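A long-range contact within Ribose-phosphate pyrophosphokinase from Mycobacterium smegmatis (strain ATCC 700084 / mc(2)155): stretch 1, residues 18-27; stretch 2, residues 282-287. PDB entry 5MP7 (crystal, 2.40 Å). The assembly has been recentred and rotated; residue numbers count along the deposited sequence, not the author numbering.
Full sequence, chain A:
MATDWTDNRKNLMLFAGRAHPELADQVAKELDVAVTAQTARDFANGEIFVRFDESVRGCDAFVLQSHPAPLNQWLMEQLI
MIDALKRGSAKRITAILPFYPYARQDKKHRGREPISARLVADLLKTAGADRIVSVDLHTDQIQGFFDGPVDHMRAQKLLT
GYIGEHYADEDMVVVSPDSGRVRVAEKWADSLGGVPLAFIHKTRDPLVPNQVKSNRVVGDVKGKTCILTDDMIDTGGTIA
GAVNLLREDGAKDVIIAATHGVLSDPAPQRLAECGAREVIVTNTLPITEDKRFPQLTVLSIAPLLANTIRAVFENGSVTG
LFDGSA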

# COMPACT_ATOMS: atom_id res chain seq x y z
N ARG A 18 -16.76 -2.63 49.97
CA ARG A 18 -16.80 -1.26 49.46
C ARG A 18 -18.20 -0.73 49.15
O ARG A 18 -18.34 0.44 48.88
CB ARG A 18 -16.00 -1.16 48.16
CG ARG A 18 -14.50 -1.37 48.35
CD ARG A 18 -13.83 -1.46 46.98
NE ARG A 18 -14.17 -2.72 46.30
CZ ARG A 18 -14.08 -2.96 44.99
NH1 ARG A 18 -13.65 -2.02 44.16
NH2 ARG A 18 -14.41 -4.16 44.52
N ALA A 19 -19.23 -1.57 49.20
CA ALA A 19 -20.56 -1.15 48.78
C ALA A 19 -21.22 -0.06 49.65
O ALA A 19 -21.96 0.77 49.14
CB ALA A 19 -21.50 -2.35 48.67
N HIS A 20 -20.97 -0.05 50.96
CA HIS A 20 -21.71 0.84 51.79
C HIS A 20 -20.83 1.28 52.91
O HIS A 20 -21.00 0.87 54.04
CB HIS A 20 -22.97 0.14 52.27
CG HIS A 20 -23.93 1.05 52.98
ND1 HIS A 20 -25.03 0.58 53.65
CD2 HIS A 20 -23.91 2.38 53.18
CE1 HIS A 20 -25.65 1.58 54.23
NE2 HIS A 20 -24.99 2.69 53.97
N PRO A 21 -19.89 2.19 52.59
CA PRO A 21 -18.89 2.69 53.56
C PRO A 21 -19.44 3.48 54.78
O PRO A 21 -18.85 3.38 55.86
CB PRO A 21 -17.94 3.55 52.69
CG PRO A 21 -18.66 3.79 51.39
CD PRO A 21 -19.70 2.73 51.22
N GLU A 22 -20.52 4.24 54.63
CA GLU A 22 -21.11 4.94 55.78
C GLU A 22 -21.60 3.99 56.85
O GLU A 22 -21.42 4.25 58.04
CB GLU A 22 -22.26 5.89 55.34
CG GLU A 22 -21.76 7.20 54.61
CD GLU A 22 -22.86 7.98 53.87
OE1 GLU A 22 -24.06 7.75 54.14
OE2 GLU A 22 -22.52 8.85 53.02
N LEU A 23 -22.22 2.88 56.45
CA LEU A 23 -22.73 1.94 57.43
C LEU A 23 -21.56 1.32 58.18
O LEU A 23 -21.62 1.18 59.40
CB LEU A 23 -23.56 0.84 56.81
CG LEU A 23 -24.18 -0.19 57.76
CD1 LEU A 23 -25.09 0.45 58.80
CD2 LEU A 23 -24.97 -1.18 56.93
N ALA A 24 -20.52 0.93 57.44
CA ALA A 24 -19.34 0.31 58.05
C ALA A 24 -18.68 1.22 59.08
O ALA A 24 -18.30 0.79 60.16
CB ALA A 24 -18.33 -0.11 56.98
N ASP A 25 -18.56 2.48 58.72
CA ASP A 25 -18.01 3.49 59.61
C ASP A 25 -18.89 3.70 60.84
O ASP A 25 -18.34 3.80 61.92
CB ASP A 25 -17.83 4.77 58.81
CG ASP A 25 -17.63 5.99 59.67
OD1 ASP A 25 -16.46 6.23 60.09
OD2 ASP A 25 -18.66 6.70 59.90
N GLN A 26 -20.22 3.75 60.68
CA GLN A 26 -21.13 3.89 61.83
C GLN A 26 -21.05 2.69 62.78
O GLN A 26 -21.03 2.87 63.99
CB GLN A 26 -22.58 4.03 61.41
CG GLN A 26 -22.97 5.39 60.84
CD GLN A 26 -24.33 5.39 60.14
OE1 GLN A 26 -25.16 4.50 60.30
NE2 GLN A 26 -24.55 6.41 59.34
N VAL A 27 -20.94 1.48 62.24
CA VAL A 27 -20.86 0.29 63.06
C VAL A 27 -19.54 0.24 63.82
O VAL A 27 -19.52 -0.08 64.99
CB VAL A 27 -20.99 -0.97 62.21
CG1 VAL A 27 -20.59 -2.20 63.02
CG2 VAL A 27 -22.42 -1.16 61.73
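Stretch 2 282-287: TNTLPI

Stretch 2 has no regular helix or strand where it meets stretch 1. It passes the start of the helix that begins at Pro21. Its direction opposes that of stretch 1: Asn283 lies nearest Leu23, with CA atoms 7.4 Å apart, and Pro286 lies nearest His20, with CA atoms 5.7 Å apart. The two stretches bury 279 Å² between them, most of it on His20, Asn283 and Pro286.

His20 holds the N-cap position, right before the helix. Its CA-to-CB bond points toward stretch 2, and chi1 is t. Pro286 packs over one face of its imidazole ring. Pro286 CB stands 3.7 Å from the centroid of the His20 ring and 25° off the ring normal, a CH-pi contact. The Pro286 ring also lies near the residue before His20, with Pro286 CG 3.9 Å from Ala19 O.

Asn283 sits against the helix further along, beside Leu23 and Gln26. Its CA-to-CB bond points toward stretch 1, and chi1 is p. Asn283 ND2 donates a hydrogen bond to Gln26 OE1 at 3.2 Å. One helical turn earlier, Leu23 supplies an apolar neighbour, with Leu23 CD1 3.9 Å from Asn283 ND2. Between Asn283 and Pro286, the CA-to-CB bonds of Thr284 and Leu285 point away, so this part of stretch 2 approaches mainly through its backbone.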

# COMPACT_ATOMS: atom_id res chain seq x y z
N THR A 282 -34.66 2.40 56.71
CA THR A 282 -33.40 2.28 57.43
C THR A 282 -32.30 2.37 56.42
O THR A 282 -32.55 2.37 55.21
CB THR A 282 -33.23 0.95 58.21
OG1 THR A 282 -33.00 -0.14 57.29
CG2 THR A 282 -34.45 0.68 59.04
N ASN A 283 -31.08 2.37 56.91
CA ASN A 283 -29.93 2.43 56.01
C ASN A 283 -29.23 1.07 55.79
O ASN A 283 -28.00 1.00 55.80
CB ASN A 283 -28.94 3.52 56.48
CG ASN A 283 -28.24 3.16 57.76
OD1 ASN A 283 -28.76 2.43 58.59
ND2 ASN A 283 -27.06 3.68 57.92
N THR A 284 -30.00 -0.00 55.65
CA THR A 284 -29.41 -1.30 55.36
C THR A 284 -28.74 -1.26 54.01
O THR A 284 -27.79 -1.97 53.79
CB THR A 284 -30.46 -2.43 55.34
OG1 THR A 284 -31.62 -2.01 54.63
CG2 THR A 284 -30.84 -2.87 56.75
N LEU A 285 -29.26 -0.43 53.13
CA LEU A 285 -28.69 -0.11 51.84
C LEU A 285 -28.30 1.34 51.84
O LEU A 285 -28.87 2.11 52.60
CB LEU A 285 -29.74 -0.31 50.75
CG LEU A 285 -30.04 -1.80 50.59
CD1 LEU A 285 -31.42 -2.05 50.05
CD2 LEU A 285 -29.03 -2.49 49.67
N PRO A 286 -27.30 1.71 51.02
CA PRO A 286 -26.85 3.11 51.07
C PRO A 286 -27.88 3.98 50.36
O PRO A 286 -28.28 3.66 49.25
CB PRO A 286 -25.52 3.09 50.31
CG PRO A 286 -25.63 1.93 49.42
CD PRO A 286 -26.52 0.92 50.06
N ILE A 287 -28.33 5.03 51.01
CA ILE A 287 -29.30 5.92 50.42
C ILE A 287 -28.54 7.10 49.85
O ILE A 287 -28.27 8.06 50.57
CB ILE A 287 -30.33 6.42 51.46
CG1 ILE A 287 -30.85 5.27 52.36
CG2 ILE A 287 -31.46 7.13 50.74
CD1 ILE A 287 -31.68 4.21 51.65